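Local coordinates for protein beta-fructofuranosidase (Bifidobacterium adolescentis, PDB 6NOB) that probably hydrolyses terminal beta-fructofuranoside residues from sugars such as sucrose, as a family 32 glycoside hydrolase, at residues L379-V387 and L478-Y486; W428-Y436 and L596-M605. All coordinates share one frame; numbering follows the deposited sequence.

Contact 1: residues L379-V387 and L478-Y486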
ATOM      1  N   LEU A 379       5.926  12.861  -6.460  1.00 35.41           N
ATOM      2  CA  LEU A 379       5.920  14.204  -7.028  1.00 33.03           C
ATOM      3  C   LEU A 379       5.372  14.110  -8.441  1.00 38.33           C
ATOM      4  O   LEU A 379       5.933  13.398  -9.278  1.00 39.62           O
ATOM      5  CB  LEU A 379       7.324  14.816  -7.029  1.00 30.75           C
ATOM      6  CG  LEU A 379       7.435  16.285  -7.439  1.00 33.10           C
ATOM      7  CD1 LEU A 379       6.792  17.187  -6.396  1.00 36.61           C
ATOM      8  CD2 LEU A 379       8.889  16.660  -7.660  1.00 27.17           C
ATOM      9  N   PHE A 380       4.273  14.812  -8.699  1.00 36.33           N
ATOM     10  CA  PHE A 380       3.627  14.758 -10.000  1.00 32.66           C
ATOM     11  C   PHE A 380       2.878  16.062 -10.226  1.00 39.63           C
ATOM     12  O   PHE A 380       2.788  16.915  -9.338  1.00 40.69           O
ATOM     13  CB  PHE A 380       2.680  13.558 -10.100  1.00 29.20           C
ATOM     14  CG  PHE A 380       1.654  13.505  -9.003  1.00 28.57           C
ATOM     15  CD1 PHE A 380       0.432  14.144  -9.147  1.00 31.90           C
ATOM     16  CD2 PHE A 380       1.917  12.825  -7.822  1.00 32.12           C
ATOM     17  CE1 PHE A 380      -0.512  14.103  -8.133  1.00 38.47           C
ATOM     18  CE2 PHE A 380       0.977  12.780  -6.806  1.00 30.74           C
ATOM     19  CZ  PHE A 380      -0.238  13.419  -6.961  1.00 34.12           C
ATOM     20  N   GLN A 381       2.332  16.203 -11.432  1.00 36.45           N
ATOM     21  CA  GLN A 381       1.529  17.360 -11.798  1.00 38.84           C
ATOM     22  C   GLN A 381       0.175  16.896 -12.310  1.00 38.92           C
ATOM     23  O   GLN A 381       0.087  15.924 -13.067  1.00 41.54           O
ATOM     24  CB  GLN A 381       2.232  18.211 -12.855  1.00 36.28           C
ATOM     25  CG  GLN A 381       3.389  19.008 -12.289  1.00 38.90           C
ATOM     26  CD  GLN A 381       4.251  19.638 -13.354  1.00 39.93           C
ATOM     27  OE1 GLN A 381       4.098  19.356 -14.542  1.00 41.07           O
ATOM     28  NE2 GLN A 381       5.171  20.495 -12.933  1.00 44.99           N
ATOM     29  N   VAL A 382      -0.878  17.589 -11.887  1.00 39.22           N
ATOM     30  CA  VAL A 382      -2.234  17.277 -12.322  1.00 42.09           C
ATOM     31  C   VAL A 382      -3.041  18.570 -12.348  1.00 47.68           C
ATOM     32  O   VAL A 382      -2.904  19.422 -11.463  1.00 49.87           O
ATOM     33  CB  VAL A 382      -2.878  16.197 -11.421  1.00 42.00           C
ATOM     34  CG1 VAL A 382      -3.229  16.753 -10.047  1.00 37.10           C
ATOM     35  CG2 VAL A 382      -4.101  15.607 -12.092  1.00 50.01           C
ATOM     36  N   ASP A 383      -3.863  18.719 -13.391  1.00 52.81           N
ATOM     37  CA  ASP A 383      -4.678  19.910 -13.612  1.00 44.29           C
ATOM     38  C   ASP A 383      -3.863  21.191 -13.436  1.00 42.16           C
ATOM     39  O   ASP A 383      -4.338  22.160 -12.833  1.00 38.35           O
ATOM     40  CB  ASP A 383      -5.901  19.917 -12.679  1.00 41.37           C
ATOM     41  CG  ASP A 383      -6.729  18.627 -12.761  1.00 46.36           C
ATOM     42  OD1 ASP A 383      -7.189  18.244 -13.859  1.00 42.53           O
ATOM     43  OD2 ASP A 383      -6.939  17.996 -11.707  1.00 54.26           O
ATOM     44  N   GLY A 384      -2.630  21.202 -13.946  1.00 43.00           N
ATOM     45  CA  GLY A 384      -1.802  22.396 -13.953  1.00 39.29           C
ATOM     46  C   GLY A 384      -1.143  22.764 -12.641  1.00 47.08           C
ATOM     47  O   GLY A 384      -0.651  23.891 -12.513  1.00 47.81           O
ATOM     48  N   VAL A 385      -1.106  21.858 -11.665  1.00 42.91           N
ATOM     49  CA  VAL A 385      -0.539  22.136 -10.350  1.00 39.19           C
ATOM     50  C   VAL A 385       0.408  21.004  -9.972  1.00 39.77           C
ATOM     51  O   VAL A 385       0.098  19.827 -10.188  1.00 42.47           O
ATOM     52  CB  VAL A 385      -1.643  22.306  -9.282  1.00 39.25           C
ATOM     53  CG1 VAL A 385      -1.047  22.327  -7.880  1.00 37.19           C
ATOM     54  CG2 VAL A 385      -2.446  23.572  -9.542  1.00 35.47           C
ATOM     55  N   THR A 386       1.570  21.361  -9.422  1.00 40.71           N
ATOM     56  CA  THR A 386       2.514  20.369  -8.923  1.00 39.19           C
ATOM     57  C   THR A 386       2.102  19.924  -7.525  1.00 38.69           C
ATOM     58  O   THR A 386       1.788  20.756  -6.668  1.00 38.83           O
ATOM     59  CB  THR A 386       3.935  20.934  -8.897  1.00 36.86           C
ATOM     60  OG1 THR A 386       4.355  21.255 -10.231  1.00 39.52           O
ATOM     61  CG2 THR A 386       4.903  19.917  -8.301  1.00 31.55           C
ATOM     62  N   VAL A 387       2.105  18.611  -7.296  1.00 32.90           N
ATOM     63  CA  VAL A 387       1.653  18.028  -6.037  1.00 33.59           C
ATOM     64  C   VAL A 387       2.741  17.111  -5.497  1.00 42.23           C
ATOM     65  O   VAL A 387       3.264  16.262  -6.228  1.00 41.58           O
ATOM     66  CB  VAL A 387       0.336  17.247  -6.208  1.00 33.48           C
ATOM     67  CG1 VAL A 387      -0.104  16.654  -4.877  1.00 30.81           C
ATOM     68  CG2 VAL A 387      -0.752  18.145  -6.790  1.00 29.79           C
ATOM     69  N   LEU A 478      -7.078  11.229  -8.814  1.00 33.58           N
ATOM     70  CA  LEU A 478      -6.668  12.483  -8.200  1.00 36.81           C
ATOM     71  C   LEU A 478      -6.901  13.653  -9.145  1.00 38.78           C
ATOM     72  O   LEU A 478      -6.628  13.562 -10.346  1.00 40.55           O
ATOM     73  CB  LEU A 478      -5.192  12.436  -7.795  1.00 33.56           C
ATOM     74  CG  LEU A 478      -4.818  11.381  -6.755  1.00 33.06           C
ATOM     75  CD1 LEU A 478      -3.357  11.523  -6.354  1.00 29.57           C
ATOM     76  CD2 LEU A 478      -5.726  11.488  -5.543  1.00 29.33           C
ATOM     77  N   HIS A 479      -7.403  14.753  -8.585  1.00 39.73           N
ATOM     78  CA  HIS A 479      -7.501  16.025  -9.282  1.00 39.38           C
ATOM     79  C   HIS A 479      -7.188  17.142  -8.294  1.00 44.14           C
ATOM     80  O   HIS A 479      -7.256  16.958  -7.077  1.00 40.25           O
ATOM     81  CB  HIS A 479      -8.891  16.234  -9.906  1.00 32.76           C
ATOM     82  CG  HIS A 479      -9.079  15.518 -11.207  1.00 41.32           C
ATOM     83  ND1 HIS A 479      -8.571  15.994 -12.399  1.00 41.31           N
ATOM     84  CD2 HIS A 479      -9.720  14.363 -11.505  1.00 36.67           C
ATOM     85  CE1 HIS A 479      -8.885  15.158 -13.373  1.00 44.50           C
ATOM     86  NE2 HIS A 479      -9.582  14.160 -12.857  1.00 42.04           N
ATOM     87  N   VAL A 480      -6.829  18.306  -8.830  1.00 44.34           N
ATOM     88  CA  VAL A 480      -6.619  19.507  -8.029  1.00 42.20           C
ATOM     89  C   VAL A 480      -7.669  20.529  -8.440  1.00 46.43           C
ATOM     90  O   VAL A 480      -7.689  20.978  -9.593  1.00 46.54           O
ATOM     91  CB  VAL A 480      -5.202  20.077  -8.193  1.00 39.48           C
ATOM     92  CG1 VAL A 480      -5.144  21.505  -7.664  1.00 34.23           C
ATOM     93  CG2 VAL A 480      -4.192  19.200  -7.466  1.00 34.24           C
ATOM     94  N   ARG A 481      -8.543  20.884  -7.503  1.00 45.47           N
ATOM     95  CA  ARG A 481      -9.613  21.846  -7.734  1.00 47.10           C
ATOM     96  C   ARG A 481      -9.456  22.990  -6.746  1.00 49.37           C
ATOM     97  O   ARG A 481      -9.499  22.773  -5.529  1.00 50.54           O
ATOM     98  CB  ARG A 481     -10.986  21.186  -7.592  1.00 44.20           C
ATOM     99  CG  ARG A 481     -11.135  19.902  -8.392  1.00 47.79           C
ATOM    100  CD  ARG A 481     -12.575  19.423  -8.420  1.00 55.71           C
ATOM    101  NE  ARG A 481     -12.656  17.967  -8.491  1.00 62.00           N
ATOM    102  CZ  ARG A 481     -12.633  17.271  -9.624  1.00 67.38           C
ATOM    103  NH1 ARG A 481     -12.707  15.946  -9.593  1.00 70.94           N
ATOM    104  NH2 ARG A 481     -12.537  17.898 -10.789  1.00 65.81           N
ATOM    105  N   ASP A 482      -9.276  24.202  -7.270  1.00 48.69           N
ATOM    106  CA  ASP A 482      -9.055  25.395  -6.454  1.00 54.87           C
ATOM    107  C   ASP A 482      -7.856  25.204  -5.524  1.00 51.03           C
ATOM    108  O   ASP A 482      -7.895  25.528  -4.334  1.00 46.89           O
ATOM    109  CB  ASP A 482     -10.315  25.763  -5.671  1.00 65.26           C
ATOM    110  CG  ASP A 482     -11.452  26.202  -6.575  1.00 81.98           C
ATOM    111  OD1 ASP A 482     -12.563  25.642  -6.456  1.00 86.28           O
ATOM    112  OD2 ASP A 482     -11.229  27.105  -7.409  1.00 87.31           O
ATOM    113  N   GLY A 483      -6.777  24.661  -6.087  1.00 44.71           N
ATOM    114  CA  GLY A 483      -5.529  24.508  -5.367  1.00 49.38           C
ATOM    115  C   GLY A 483      -5.514  23.438  -4.301  1.00 53.15           C
ATOM    116  O   GLY A 483      -4.573  23.398  -3.504  1.00 50.67           O
ATOM    117  N   ARG A 484      -6.518  22.565  -4.258  1.00 56.70           N
ATOM    118  CA  ARG A 484      -6.587  21.515  -3.253  1.00 54.61           C
ATOM    119  C   ARG A 484      -6.758  20.164  -3.928  1.00 53.40           C
ATOM    120  O   ARG A 484      -7.405  20.046  -4.972  1.00 59.16           O
ATOM    121  CB  ARG A 484      -7.732  21.758  -2.265  1.00 56.66           C
ATOM    122  CG  ARG A 484      -7.702  23.131  -1.623  1.00 59.50           C
ATOM    123  CD  ARG A 484      -8.486  23.152  -0.323  1.00 63.18           C
ATOM    124  NE  ARG A 484      -7.609  23.256   0.839  1.00 62.72           N
ATOM    125  CZ  ARG A 484      -7.459  22.299   1.750  1.00 58.55           C
ATOM    126  NH1 ARG A 484      -8.132  21.159   1.639  1.00 53.03           N
ATOM    127  NH2 ARG A 484      -6.636  22.488   2.775  1.00 56.11           N
ATOM    128  N   LEU A 485      -6.175  19.141  -3.310  1.00 48.24           N
ATOM    129  CA  LEU A 485      -6.222  17.794  -3.855  1.00 43.94           C
ATOM    130  C   LEU A 485      -7.590  17.169  -3.613  1.00 46.07           C
ATOM    131  O   LEU A 485      -8.115  17.205  -2.495  1.00 49.02           O
ATOM    132  CB  LEU A 485      -5.128  16.926  -3.233  1.00 38.42           C
ATOM    133  CG  LEU A 485      -4.923  15.549  -3.872  1.00 37.51           C
ATOM    134  CD1 LEU A 485      -4.431  15.686  -5.308  1.00 36.99           C
ATOM    135  CD2 LEU A 485      -3.964  14.705  -3.053  1.00 33.57           C
ATOM    136  N   TYR A 486      -8.164  16.604  -4.667  1.00 42.23           N
ATOM    137  CA  TYR A 486      -9.383  15.819  -4.593  1.00 42.88           C
ATOM    138  C   TYR A 486      -9.056  14.364  -4.897  1.00 43.05           C
ATOM    139  O   TYR A 486      -8.127  14.066  -5.654  1.00 43.13           O
ATOM    140  CB  TYR A 486     -10.432  16.331  -5.582  1.00 37.01           C
ATOM    141  CG  TYR A 486     -11.323  17.434  -5.058  1.00 37.16           C
ATOM    142  CD1 TYR A 486     -10.787  18.615  -4.557  1.00 35.25           C
ATOM    143  CD2 TYR A 486     -12.707  17.307  -5.095  1.00 40.94           C
ATOM    144  CE1 TYR A 486     -11.606  19.631  -4.091  1.00 37.56           C
ATOM    145  CE2 TYR A 486     -13.534  18.317  -4.637  1.00 41.98           C
ATOM    146  CZ  TYR A 486     -12.979  19.475  -4.136  1.00 43.29           C
ATOM    147  OH  TYR A 486     -13.804  20.476  -3.678  1.00 46.64           O
TER
HETATM  148  O   HOH W   1      -6.306  22.905 -10.782  1.00 48.78           O
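Asp383 holds His479 and the backbone of Val480 with a single carboxylate. Asp383 OD2 accepts from His479 ND1, 2.7 Å away, on its syn lone pair, and on the anti lone pair it accepts the amide of Val480, with Val480 N 2.9 Å from Asp383 OD2 and a fairly straight N-H...O angle of 160°. A weaker bond runs from His479 ND1 to Asp383 OD1. The carboxylate meets the imidazole at its edge, the two planes nearly coplanar. An alanine in place of His479 would probably leave the Asp383 carboxylate with the Val480 amide alone across this contact and freer to turn.

Beside these polar bonds lies an apolar patch centred on Val480. Its CG1 lies opposite the backbone N (chi1 164°), which sends the two methyls to different valines: CG1 rests against Val385 CG2 at 3.9 Å, while CG2 meets Val382 CG1 and comes tip to tip with Val387 CG2, 3.7 Å away. Farther along the strands, Phe380 CZ touches Leu478 CD1 at 3.7 Å, the two side chains crossing nearly at right angles. A water bridges Asp383 O and Val480 O.

Behind the first shell, Glu477 takes a hydrogen bond from His479 NE2, so both ring nitrogens are engaged. Type I' turns at Val382-Val385 and Arg481-Arg484 close the two beta hairpins. These belong to different sheets and meet through side chains, segments 379-382 and 478-481 running at 63° to each other; the sheets, continued by strands 405-415 and 448-454 respectively, are consistent with neighbouring blades of the family 32 five-bladed propeller.

Contact 2: residues W428-Y436 and L596-M605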
ATOM      1  N   TRP A 428      -4.259  16.595   4.733  1.00 42.98           N
ATOM      2  CA  TRP A 428      -4.163  15.142   4.757  1.00 39.47           C
ATOM      3  C   TRP A 428      -4.883  14.529   3.562  1.00 42.64           C
ATOM      4  O   TRP A 428      -5.923  15.027   3.121  1.00 44.71           O
ATOM      5  CB  TRP A 428      -4.762  14.584   6.050  1.00 35.48           C
ATOM      6  CG  TRP A 428      -4.135  15.090   7.325  1.00 43.13           C
ATOM      7  CD1 TRP A 428      -4.787  15.615   8.404  1.00 48.01           C
ATOM      8  CD2 TRP A 428      -2.739  15.100   7.659  1.00 45.22           C
ATOM      9  NE1 TRP A 428      -3.887  15.958   9.384  1.00 48.03           N
ATOM     10  CE2 TRP A 428      -2.623  15.653   8.951  1.00 45.42           C
ATOM     11  CE3 TRP A 428      -1.576  14.703   6.989  1.00 45.08           C
ATOM     12  CZ2 TRP A 428      -1.394  15.817   9.585  1.00 43.74           C
ATOM     13  CZ3 TRP A 428      -0.357  14.864   7.623  1.00 42.00           C
ATOM     14  CH2 TRP A 428      -0.275  15.416   8.906  1.00 40.01           C
ATOM     15  N   CYS A 429      -4.326  13.426   3.047  1.00 39.72           N
ATOM     16  CA  CYS A 429      -4.987  12.679   1.979  1.00 38.12           C
ATOM     17  C   CYS A 429      -6.204  11.918   2.486  1.00 36.77           C
ATOM     18  O   CYS A 429      -7.140  11.667   1.718  1.00 43.04           O
ATOM     19  CB  CYS A 429      -4.016  11.688   1.336  1.00 39.08           C
ATOM     20  SG  CYS A 429      -2.610  12.407   0.461  1.00 43.56           S
ATOM     21  N   ASP A 430      -6.205  11.533   3.760  1.00 36.57           N
ATOM     22  CA  ASP A 430      -7.239  10.661   4.309  1.00 44.11           C
ATOM     23  C   ASP A 430      -7.414  10.995   5.781  1.00 46.82           C
ATOM     24  O   ASP A 430      -6.456  10.891   6.553  1.00 47.43           O
ATOM     25  CB  ASP A 430      -6.858   9.190   4.124  1.00 41.46           C
ATOM     26  CG  ASP A 430      -8.026   8.253   4.351  1.00 46.08           C
ATOM     27  OD1 ASP A 430      -8.465   8.114   5.513  1.00 47.46           O
ATOM     28  OD2 ASP A 430      -8.504   7.657   3.361  1.00 46.04           O
ATOM     29  N   PHE A 431      -8.625  11.389   6.172  1.00 45.75           N
ATOM     30  CA  PHE A 431      -8.863  11.855   7.532  1.00 42.75           C
ATOM     31  C   PHE A 431      -9.191  10.725   8.504  1.00 41.55           C
ATOM     32  O   PHE A 431      -9.549  11.000   9.654  1.00 46.12           O
ATOM     33  CB  PHE A 431      -9.962  12.933   7.549  1.00 40.16           C
ATOM     34  CG  PHE A 431     -11.357  12.429   7.259  1.00 40.58           C
ATOM     35  CD1 PHE A 431     -12.149  11.896   8.269  1.00 38.48           C
ATOM     36  CD2 PHE A 431     -11.901  12.552   5.989  1.00 41.26           C
ATOM     37  CE1 PHE A 431     -13.436  11.453   8.007  1.00 45.08           C
ATOM     38  CE2 PHE A 431     -13.191  12.116   5.718  1.00 41.01           C
ATOM     39  CZ  PHE A 431     -13.960  11.565   6.728  1.00 44.46           C
ATOM     40  N   GLY A 432      -9.062   9.470   8.080  1.00 38.62           N
ATOM     41  CA  GLY A 432      -9.179   8.351   8.995  1.00 41.80           C
ATOM     42  C   GLY A 432      -7.844   8.002   9.622  1.00 45.11           C
ATOM     43  O   GLY A 432      -7.105   8.892  10.051  1.00 44.72           O
ATOM     44  N   THR A 433      -7.513   6.713   9.680  1.00 43.23           N
ATOM     45  CA  THR A 433      -6.202   6.290  10.150  1.00 43.13           C
ATOM     46  C   THR A 433      -5.815   4.982   9.475  1.00 43.28           C
ATOM     47  O   THR A 433      -6.665   4.131   9.198  1.00 44.50           O
ATOM     48  CB  THR A 433      -6.159   6.130  11.676  1.00 40.23           C
ATOM     49  OG1 THR A 433      -4.816   5.838  12.084  1.00 42.76           O
ATOM     50  CG2 THR A 433      -7.085   5.013  12.139  1.00 36.50           C
ATOM     51  N   GLY A 434      -4.518   4.835   9.205  1.00 39.00           N
ATOM     52  CA  GLY A 434      -3.995   3.617   8.630  1.00 41.26           C
ATOM     53  C   GLY A 434      -3.914   3.599   7.121  1.00 45.22           C
ATOM     54  O   GLY A 434      -3.383   2.632   6.558  1.00 44.44           O
ATOM     55  N   TYR A 435      -4.441   4.618   6.447  1.00 43.08           N
ATOM     56  CA  TYR A 435      -4.246   4.776   5.011  1.00 37.03           C
ATOM     57  C   TYR A 435      -2.825   5.279   4.800  1.00 37.41           C
ATOM     58  O   TYR A 435      -2.517   6.439   5.096  1.00 41.39           O
ATOM     59  CB  TYR A 435      -5.284   5.738   4.440  1.00 35.38           C
ATOM     60  CG  TYR A 435      -5.157   6.005   2.959  1.00 33.19           C
ATOM     61  CD1 TYR A 435      -5.674   5.114   2.026  1.00 36.29           C
ATOM     62  CD2 TYR A 435      -4.543   7.160   2.494  1.00 33.39           C
ATOM     63  CE1 TYR A 435      -5.570   5.359   0.666  1.00 34.89           C
ATOM     64  CE2 TYR A 435      -4.442   7.417   1.139  1.00 38.36           C
ATOM     65  CZ  TYR A 435      -4.953   6.512   0.229  1.00 38.23           C
ATOM     66  OH  TYR A 435      -4.845   6.765  -1.120  1.00 36.03           O
ATOM     67  N   TYR A 436      -1.949   4.405   4.311  1.00 34.79           N
ATOM     68  CA  TYR A 436      -0.517   4.639   4.390  1.00 36.32           C
ATOM     69  C   TYR A 436       0.162   4.207   3.099  1.00 37.03           C
ATOM     70  O   TYR A 436      -0.407   3.477   2.282  1.00 38.93           O
ATOM     71  CB  TYR A 436       0.092   3.885   5.584  1.00 38.67           C
ATOM     72  CG  TYR A 436       1.432   4.408   6.037  1.00 34.93           C
ATOM     73  CD1 TYR A 436       1.539   5.635   6.676  1.00 30.48           C
ATOM     74  CD2 TYR A 436       2.591   3.668   5.833  1.00 38.24           C
ATOM     75  CE1 TYR A 436       2.764   6.117   7.092  1.00 34.05           C
ATOM     76  CE2 TYR A 436       3.820   4.141   6.248  1.00 36.74           C
ATOM     77  CZ  TYR A 436       3.900   5.367   6.874  1.00 38.96           C
ATOM     78  OH  TYR A 436       5.121   5.846   7.288  1.00 47.87           O
ATOM     79  N   LEU A 596     -16.483  12.606   0.784  1.00 39.62           N
ATOM     80  CA  LEU A 596     -17.408  13.693   1.063  1.00 43.24           C
ATOM     81  C   LEU A 596     -17.331  14.748  -0.032  1.00 47.55           C
ATOM     82  O   LEU A 596     -16.246  15.051  -0.540  1.00 52.66           O
ATOM     83  CB  LEU A 596     -17.106  14.331   2.422  1.00 45.51           C
ATOM     84  CG  LEU A 596     -17.035  13.368   3.608  1.00 48.37           C
ATOM     85  CD1 LEU A 596     -16.858  14.132   4.907  1.00 46.49           C
ATOM     86  CD2 LEU A 596     -18.282  12.505   3.663  1.00 50.51           C
ATOM     87  N   ASN A 597     -18.492  15.301  -0.386  1.00 45.97           N
ATOM     88  CA  ASN A 597     -18.592  16.373  -1.377  1.00 45.60           C
ATOM     89  C   ASN A 597     -17.895  15.994  -2.683  1.00 46.90           C
ATOM     90  O   ASN A 597     -17.206  16.805  -3.304  1.00 45.36           O
ATOM     91  CB  ASN A 597     -18.034  17.683  -0.821  1.00 38.64           C
ATOM     92  CG  ASN A 597     -18.993  18.362   0.138  1.00 41.82           C
ATOM     93  OD1 ASN A 597     -20.063  17.835   0.441  1.00 45.71           O
ATOM     94  ND2 ASN A 597     -18.613  19.540   0.620  1.00 44.55           N
ATOM     95  N   GLY A 598     -18.074  14.741  -3.100  1.00 44.79           N
ATOM     96  CA  GLY A 598     -17.485  14.280  -4.341  1.00 42.59           C
ATOM     97  C   GLY A 598     -15.982  14.141  -4.318  1.00 47.06           C
ATOM     98  O   GLY A 598     -15.350  14.170  -5.378  1.00 46.03           O
ATOM     99  N   GLY A 599     -15.386  13.994  -3.141  1.00 46.17           N
ATOM    100  CA  GLY A 599     -13.954  13.849  -3.023  1.00 43.36           C
ATOM    101  C   GLY A 599     -13.222  15.047  -2.467  1.00 42.34           C
ATOM    102  O   GLY A 599     -11.986  15.062  -2.506  1.00 40.68           O
ATOM    103  N   GLN A 600     -13.940  16.058  -1.973  1.00 39.97           N
ATOM    104  CA  GLN A 600     -13.284  17.178  -1.309  1.00 41.93           C
ATOM    105  C   GLN A 600     -12.403  16.689  -0.170  1.00 46.11           C
ATOM    106  O   GLN A 600     -11.304  17.214   0.053  1.00 47.00           O
ATOM    107  CB  GLN A 600     -14.336  18.165  -0.804  1.00 41.77           C
ATOM    108  CG  GLN A 600     -13.780  19.468  -0.271  1.00 41.83           C
ATOM    109  CD  GLN A 600     -14.877  20.418   0.162  1.00 46.68           C
ATOM    110  OE1 GLN A 600     -16.045  20.241  -0.193  1.00 45.67           O
ATOM    111  NE2 GLN A 600     -14.511  21.429   0.942  1.00 46.05           N
ATOM    112  N   THR A 601     -12.861  15.669   0.551  1.00 42.44           N
ATOM    113  CA  THR A 601     -12.053  14.976   1.538  1.00 36.90           C
ATOM    114  C   THR A 601     -12.437  13.503   1.525  1.00 39.10           C
ATOM    115  O   THR A 601     -13.570  13.144   1.187  1.00 46.39           O
ATOM    116  CB  THR A 601     -12.230  15.580   2.941  1.00 36.35           C
ATOM    117  OG1 THR A 601     -11.278  14.998   3.840  1.00 36.26           O
ATOM    118  CG2 THR A 601     -13.634  15.332   3.460  1.00 33.04           C
ATOM    119  N   ALA A 602     -11.474  12.652   1.861  1.00 38.04           N
ATOM    120  CA  ALA A 602     -11.681  11.213   1.925  1.00 38.25           C
ATOM    121  C   ALA A 602     -11.233  10.704   3.287  1.00 42.33           C
ATOM    122  O   ALA A 602     -10.249  11.197   3.845  1.00 42.97           O
ATOM    123  CB  ALA A 602     -10.911  10.488   0.818  1.00 28.68           C
ATOM    124  N   GLY A 603     -11.960   9.723   3.820  1.00 42.85           N
ATOM    125  CA  GLY A 603     -11.628   9.149   5.112  1.00 40.68           C
ATOM    126  C   GLY A 603     -11.884   7.658   5.182  1.00 46.60           C
ATOM    127  O   GLY A 603     -12.948   7.190   4.764  1.00 45.82           O
ATOM    128  N   SER A 604     -10.926   6.904   5.719  1.00 45.85           N
ATOM    129  CA  SER A 604     -11.000   5.450   5.672  1.00 46.71           C
ATOM    130  C   SER A 604     -10.194   4.856   6.819  1.00 41.71           C
ATOM    131  O   SER A 604      -9.287   5.493   7.361  1.00 42.75           O
ATOM    132  CB  SER A 604     -10.492   4.917   4.329  1.00 47.21           C
ATOM    133  OG  SER A 604      -9.154   5.312   4.097  1.00 49.36           O
ATOM    134  N   MET A 605     -10.536   3.616   7.172  1.00 38.46           N
ATOM    135  CA  MET A 605      -9.861   2.882   8.239  1.00 41.89           C
ATOM    136  C   MET A 605     -10.385   1.454   8.269  1.00 45.99           C
ATOM    137  O   MET A 605     -11.477   1.162   7.773  1.00 49.86           O
ATOM    138  CB  MET A 605     -10.071   3.541   9.606  1.00 43.59           C
ATOM    139  CG  MET A 605     -11.484   3.384  10.153  1.00 46.02           C
ATOM    140  SD  MET A 605     -11.725   4.247  11.717  1.00 48.76           S
ATOM    141  CE  MET A 605     -11.476   5.943  11.201  1.00 37.03           C
TER
HETATM  142  O   HOH W   2      -8.391  15.027   4.433  1.00 43.19           O
HETATM  143  O   HOH W   3      -8.746  14.009   1.310  1.00 39.83           O
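The Phe431 ring lies with one face against the backbone of Gly603, whose CA sits 3.6 Å from the ring centroid in a CH-pi contact, 19° off the normal. The ring can come this close because Gly603 has no side chain; a CB there would run into Phe431 CZ. Phe431 CG stands between its backbone N and carbonyl carbon (chi1 70°), turning the ring over the strand, where CE2 also approaches Leu596 CD1.

The contact joins the loop leading into strand 435-442 to strand 601-606, an edge strand of one sheet of the C-terminal beta-sandwich that accompanies the five-bladed propeller in this family.

Asp430 turns its carboxylate to Ser604. OD1 receives Ser604 N at 2.8 Å through its syn lone pair and, on the anti side, Gly432 N, closing an Asx turn; Ser604 OG donates to Asp430 OD2 from above the carboxylate plane, at 2.5 Å. Arg476 adds a salt bridge to Asp430 and a hydrogen bond to Ser604, so this buried acid has a countercharge. Phe431 N bonds to Ala602 O at 2.8 Å, and Thr433 N reaches Ser604 O weakly. One water links Trp428 O to Thr601 OG1, itself bonded to Ser575 O; another joins Cys429 O to Ala602 N.

Overall arrangement
The centres of contact 1 and contact 2 lie about 16 Å apart, and their segments alternate along the chain. Contact 1 packs two hairpins within the catalytic propeller, whereas contact 2 joins that propeller to the C-terminal sandwich. They share the sheet containing strands 435-442 and 468-481, and they also touch directly: the Tyr486 ring packs on the turn before strand 601-606, with Tyr486 CD2 3.5 Å from Gly599 O and Tyr486 CE2 3.5 Å from Gln600 N. A bound PEG fragment lies about 13 Å from the Tyr435 side chain of contact 2, well beyond contact range.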